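Local coordinates for protein putative aminotransferase (PDB 4ZWV) that probably acts as a pyridoxal phosphate-dependent sugar aminotransferase in building the aminopentose of the indolocarbazole AT2433, at residues 36-41 against 248-253; 110-115 against 138-143. All blocks are in the same frame, centred on the assembly; numbering follows the deposited sequence.

Contact 1: residues 36-41 against 248-253; sequences AEFESA and IGLANL
Gly-249 shows how a missing side chain lets an aromatic ring press against a helix: Phe-38 reaches the backbone here, its CE1 lying 3.6 Å from Gly-249 C, while the residue before the glycine, Ile-248, packs on Leu-244 of the second subunit. The ring meets this peptide obliquely, and a CB built on the glycine would fall only 2.6 Å from Phe-38 CZ, a clash. Phe-38 gets there with CG anti to its backbone N (chi1 -171°), which sends the ring across to the other helix. One residue on, Leu-250 slides past Phe-38 in the opposite direction, its CG 4.0 Å from Phe-38 CD1 and its CD2 3.8 Å from Phe-38 CA. Its other methyl, CD1, lies against the flat end of Glu-37, 3.6 Å from OE1. The Glu-37 chain is extended and crosses Leu-250 at a slant, while its carboxylate makes salt bridges to Arg-34 through OE1 and to Arg-19 through OE2. An alanine in place of Glu-37 would probably leave Arg-34 and Arg-19 without this anionic mate and open a gap beside the methyls of Leu-250. A turn later, Leu-253 CD1 comes to the edge of the Phe-38 ring, near its plane, and packs 3.8 Å from Ala-41 CB. The two helical segments run in broadly the same direction, 37° apart, with 9.7 Å between their axes. The arrangement illustrates how helix 33-46 docks on the long helix that, in fold type I pyridoxal phosphate enzymes, typically links the large and small domains.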
loop_
_atom_site.group_PDB
_atom_site.type_symbol
_atom_site.label_atom_id
_atom_site.label_comp_id
_atom_site.label_asym_id
_atom_site.label_seq_id
_atom_site.Cartn_x
_atom_site.Cartn_y
_atom_site.Cartn_z
ATOM N N ALA A 36 -15.948 -7.585 5.165
ATOM C CA ALA A 36 -17.251 -7.114 5.638
ATOM C C ALA A 36 -17.501 -7.532 7.089
ATOM O O ALA A 36 -17.969 -6.728 7.895
ATOM C CB ALA A 36 -18.365 -7.631 4.736
ATOM N N GLU A 37 -17.162 -8.776 7.415
ATOM C CA GLU A 37 -17.329 -9.305 8.768
ATOM C C GLU A 37 -16.471 -8.540 9.779
ATOM O O GLU A 37 -16.923 -8.177 10.867
ATOM C CB GLU A 37 -16.977 -10.803 8.795
ATOM C CG GLU A 37 -17.180 -11.466 10.156
ATOM C CD GLU A 37 -16.736 -12.916 10.208
ATOM O OE1 GLU A 37 -16.336 -13.472 9.163
ATOM O OE2 GLU A 37 -16.789 -13.504 11.311
ATOM N N PHE A 38 -15.225 -8.279 9.400
ATOM C CA PHE A 38 -14.292 -7.568 10.254
ATOM C C PHE A 38 -14.744 -6.119 10.469
ATOM O O PHE A 38 -14.747 -5.622 11.598
ATOM C CB PHE A 38 -12.899 -7.640 9.614
ATOM C CG PHE A 38 -11.778 -7.123 10.472
ATOM C CD1 PHE A 38 -11.652 -7.511 11.794
ATOM C CD2 PHE A 38 -10.806 -6.290 9.928
ATOM C CE1 PHE A 38 -10.601 -7.056 12.566
ATOM C CE2 PHE A 38 -9.745 -5.829 10.698
ATOM C CZ PHE A 38 -9.645 -6.209 12.026
ATOM N N GLU A 39 -15.146 -5.447 9.391
ATOM C CA GLU A 39 -15.648 -4.083 9.516
ATOM C C GLU A 39 -16.862 -4.006 10.439
ATOM O O GLU A 39 -16.944 -3.102 11.266
ATOM C CB GLU A 39 -15.979 -3.503 8.143
ATOM C CG GLU A 39 -14.733 -3.133 7.366
ATOM C CD GLU A 39 -15.041 -2.650 5.965
ATOM O OE1 GLU A 39 -16.194 -2.823 5.525
ATOM O OE2 GLU A 39 -14.124 -2.116 5.298
ATOM N N SER A 40 -17.789 -4.952 10.305
ATOM C CA SER A 40 -18.970 -4.977 11.168
ATOM C C SER A 40 -18.585 -5.146 12.633
ATOM O O SER A 40 -19.137 -4.477 13.514
ATOM C CB SER A 40 -19.926 -6.095 10.746
ATOM O OG SER A 40 -20.577 -5.772 9.531
ATOM N N ALA A 41 -17.632 -6.036 12.896
ATOM C CA ALA A 41 -17.188 -6.276 14.267
ATOM C C ALA A 41 -16.517 -5.030 14.856
ATOM O O ALA A 41 -16.729 -4.688 16.024
ATOM C CB ALA A 41 -16.238 -7.471 14.317
ATOM N N ILE A 248 -7.203 -12.690 9.698
ATOM C CA ILE A 248 -6.248 -12.649 10.795
ATOM C C ILE A 248 -6.730 -11.682 11.881
ATOM O O ILE A 248 -6.707 -12.015 13.068
ATOM C CB ILE A 248 -4.846 -12.258 10.284
ATOM C CG1 ILE A 248 -4.341 -13.354 9.337
ATOM C CG2 ILE A 248 -3.881 -12.063 11.460
ATOM C CD1 ILE A 248 -3.082 -12.977 8.575
ATOM N N GLY A 249 -7.198 -10.510 11.470
ATOM C CA GLY A 249 -7.776 -9.563 12.414
ATOM C C GLY A 249 -8.949 -10.149 13.180
ATOM O O GLY A 249 -9.051 -9.959 14.392
ATOM N N LEU A 250 -9.832 -10.864 12.488
ATOM C CA LEU A 250 -10.979 -11.494 13.151
ATOM C C LEU A 250 -10.524 -12.466 14.233
ATOM O O LEU A 250 -11.083 -12.496 15.340
ATOM C CB LEU A 250 -11.856 -12.228 12.132
ATOM C CG LEU A 250 -12.753 -11.296 11.323
ATOM C CD1 LEU A 250 -13.235 -11.941 10.017
ATOM C CD2 LEU A 250 -13.929 -10.828 12.172
ATOM N N ALA A 251 -9.490 -13.244 13.927
ATOM C CA ALA A 251 -8.959 -14.198 14.887
ATOM C C ALA A 251 -8.369 -13.501 16.102
ATOM O O ALA A 251 -8.452 -14.002 17.227
ATOM C CB ALA A 251 -7.900 -15.084 14.224
ATOM N N ASN A 252 -7.777 -12.336 15.883
ATOM C CA ASN A 252 -7.087 -11.651 16.962
ATOM C C ASN A 252 -8.011 -10.782 17.818
ATOM O O ASN A 252 -7.624 -10.323 18.899
ATOM C CB ASN A 252 -5.938 -10.830 16.391
ATOM C CG ASN A 252 -4.766 -11.700 16.008
ATOM O OD1 ASN A 252 -4.554 -12.759 16.604
ATOM N ND2 ASN A 252 -4.003 -11.274 15.013
ATOM N N LEU A 253 -9.241 -10.583 17.358
ATOM C CA LEU A 253 -10.207 -9.797 18.122
ATOM C C LEU A 253 -10.569 -10.474 19.430
ATOM O O LEU A 253 -10.894 -9.803 20.406
ATOM C CB LEU A 253 -11.478 -9.555 17.313
ATOM C CG LEU A 253 -11.513 -8.306 16.440
ATOM C CD1 LEU A 253 -12.788 -8.293 15.616
ATOM C CD2 LEU A 253 -11.421 -7.067 17.319
#

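Contact 2: residues 110-115 against 138-143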
loop_
_atom_site.group_PDB
_atom_site.type_symbol
_atom_site.label_atom_id
_atom_site.label_comp_id
_atom_site.label_asym_id
_atom_site.label_seq_id
_atom_site.Cartn_x
_atom_site.Cartn_y
_atom_site.Cartn_z
HETATM N N MSE A 110 1.542 16.417 21.182
HETATM C CA MSE A 110 1.575 17.756 20.590
HETATM C C MSE A 110 1.264 18.880 21.579
HETATM O O MSE A 110 0.295 18.813 22.331
HETATM C CB MSE A 110 0.591 17.832 19.429
HETATM C CG MSE A 110 0.625 19.165 18.707
HETATM SE SE MSE A 110 -0.670 19.263 17.253
HETATM C CE MSE A 110 0.281 18.282 15.880
ATOM N N ASP A 111 2.103 19.914 21.559
ATOM C CA ASP A 111 1.907 21.123 22.348
ATOM C C ASP A 111 0.794 21.936 21.687
ATOM O O ASP A 111 0.995 22.525 20.628
ATOM C CB ASP A 111 3.233 21.903 22.426
ATOM C CG ASP A 111 3.130 23.224 23.186
ATOM O OD1 ASP A 111 2.034 23.801 23.319
ATOM O OD2 ASP A 111 4.187 23.705 23.644
ATOM N N LEU A 112 -0.378 21.976 22.311
ATOM C CA LEU A 112 -1.517 22.633 21.672
ATOM C C LEU A 112 -1.433 24.159 21.725
ATOM O O LEU A 112 -2.105 24.830 20.947
ATOM C CB LEU A 112 -2.834 22.149 22.295
ATOM C CG LEU A 112 -3.105 20.654 22.077
ATOM C CD1 LEU A 112 -4.428 20.238 22.721
ATOM C CD2 LEU A 112 -3.104 20.290 20.608
ATOM N N ASP A 113 -0.631 24.712 22.636
ATOM C CA ASP A 113 -0.368 26.152 22.627
ATOM C C ASP A 113 0.416 26.511 21.370
ATOM O O ASP A 113 0.134 27.510 20.700
ATOM C CB ASP A 113 0.427 26.581 23.862
ATOM C CG ASP A 113 -0.363 26.442 25.145
ATOM O OD1 ASP A 113 -1.536 26.864 25.169
ATOM O OD2 ASP A 113 0.188 25.901 26.122
ATOM N N ASP A 114 1.408 25.683 21.061
ATOM C CA ASP A 114 2.233 25.899 19.878
ATOM C C ASP A 114 1.396 25.679 18.621
ATOM O O ASP A 114 1.529 26.417 17.651
ATOM C CB ASP A 114 3.452 24.970 19.894
ATOM C CG ASP A 114 4.516 25.382 18.892
ATOM O OD1 ASP A 114 4.868 26.587 18.853
ATOM O OD2 ASP A 114 5.008 24.506 18.150
ATOM N N LEU A 115 0.520 24.680 18.657
ATOM C CA LEU A 115 -0.392 24.449 17.546
ATOM C C LEU A 115 -1.199 25.700 17.226
ATOM O O LEU A 115 -1.243 26.146 16.076
ATOM C CB LEU A 115 -1.341 23.294 17.850
ATOM C CG LEU A 115 -2.436 23.144 16.786
ATOM C CD1 LEU A 115 -1.852 22.739 15.437
ATOM C CD2 LEU A 115 -3.475 22.145 17.248
ATOM N N LEU A 138 -8.742 16.329 22.959
ATOM C CA LEU A 138 -9.512 16.584 21.744
ATOM C C LEU A 138 -10.512 17.728 21.888
ATOM O O LEU A 138 -10.770 18.434 20.911
ATOM C CB LEU A 138 -10.235 15.307 21.304
ATOM C CG LEU A 138 -9.286 14.204 20.823
ATOM C CD1 LEU A 138 -10.090 12.932 20.584
ATOM C CD2 LEU A 138 -8.546 14.598 19.549
ATOM N N ASP A 139 -11.061 17.942 23.089
ATOM C CA ASP A 139 -11.997 19.051 23.280
ATOM C C ASP A 139 -11.269 20.387 23.163
ATOM O O ASP A 139 -11.798 21.351 22.611
ATOM C CB ASP A 139 -12.695 18.982 24.646
ATOM C CG ASP A 139 -13.719 17.854 24.758
ATOM O OD1 ASP A 139 -14.028 17.169 23.761
ATOM O OD2 ASP A 139 -14.241 17.669 25.885
ATOM N N ARG A 140 -10.062 20.453 23.711
ATOM C CA ARG A 140 -9.276 21.676 23.604
ATOM C C ARG A 140 -8.926 21.960 22.150
ATOM O O ARG A 140 -9.022 23.101 21.674
ATOM C CB ARG A 140 -8.008 21.577 24.445
ATOM C CG ARG A 140 -7.183 22.827 24.386
ATOM C CD ARG A 140 -6.009 22.773 25.332
ATOM N NE ARG A 140 -5.166 23.950 25.147
ATOM C CZ ARG A 140 -3.911 24.033 25.557
ATOM N NH1 ARG A 140 -3.353 23.008 26.185
ATOM N NH2 ARG A 140 -3.214 25.141 25.336
ATOM N N LEU A 141 -8.536 20.907 21.448
ATOM C CA LEU A 141 -8.250 20.987 20.030
ATOM C C LEU A 141 -9.455 21.538 19.257
ATOM O O LEU A 141 -9.304 22.450 18.442
ATOM C CB LEU A 141 -7.847 19.604 19.528
ATOM C CG LEU A 141 -7.624 19.459 18.037
ATOM C CD1 LEU A 141 -6.487 20.359 17.574
ATOM C CD2 LEU A 141 -7.342 18.003 17.704
ATOM N N ALA A 142 -10.653 21.029 19.550
ATOM C CA ALA A 142 -11.864 21.517 18.882
ATOM C C ALA A 142 -12.092 23.014 19.135
ATOM O O ALA A 142 -12.512 23.738 18.234
ATOM C CB ALA A 142 -13.085 20.711 19.326
ATOM N N GLY A 143 -11.809 23.484 20.349
ATOM C CA GLY A 143 -11.930 24.903 20.657
ATOM C C GLY A 143 -10.949 25.765 19.871
ATOM O O GLY A 143 -11.281 26.864 19.412
HETATM O O HOH W 1 -4.054 26.758 22.435
HETATM O O HOH W 2 -0.623 23.428 27.177
#
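Asp-113 OD2 accepts a hydrogen bond of 2.8 Å from water 2, which lies at the edge of the Arg-140 guanidinium, in its plane, and in turn accepts from Arg-140 NH1 at 2.9 Å. The water thus links carboxylate and guanidinium on one side. On the other, Asp-113 OD1 and Arg-140 NH2 are modelled 2.4 Å apart, too short to be taken at face value, so that only a salt bridge of uncertain length can be claimed. Water 1 accepts a weak hydrogen bond from the same NH2 and donates to the backbone Leu-112 O, at 3.1 Å. Carboxylate and guanidinium are not coplanar, their planes standing 60° apart, so the pair does not form a flat, two-pronged bridge, and water 2 completes the second arm.

The arginine also packs against a leucine, through the flat face of its guanidinium and through its aliphatic stem. With CG anti to the backbone N (chi1 -179°) and the chain extended as far as NE, it reaches across to helix 112-118, where Leu-112 CB sits over the centre of one guanidinium face, 3.9 Å above it. Leu-112 CD1 meanwhile lies alongside the stem, 4.0 Å from Arg-140 CD, as the two side chains run past each other in opposite directions. Deeper in, Leu-115 and Leu-141 cross at about a right angle and touch methyl to methyl, CD2 to CD1.

Asp-111 is the N-cap of helix 112-118; its OD1 accepts from Asp-114 N at 3.0 Å and, weakly, from Asp-113 N. Beneath the leucines lies the central sheet: Leu-115 rests on Ile-126 and Leu-141 on Val-128, both of strand 123-129, and Leu-141 also meets Val-158 of strand 157-161. Helix 138-152 joins these two neighbouring parallel strands as a beta-alpha-beta crossover, with helix 112-118 packed beside it.

Overall arrangement
The two contacts share no helix and lie on opposite sides of the chain's centre, their own centres about 33 Å apart. Both are largely buried helix-helix contacts, yet each grades into polar groups in its own way. Contact 1 has no hydrogen bond or salt bridge between its segments and is mainly apolar; the one carboxylate that touches across it, that of Glu-37, takes arginines from outside. It adjoins the subunit interface, and the side chains of Phe-38 and of the cofactor-binding Ser-185 lie about 11 Å apart. Contact 2, away from the annotated sites and the other subunit, pairs a leucine layer over the central sheet with an exposed acid-base pair, bridged by water and with a direct contact of uncertain length.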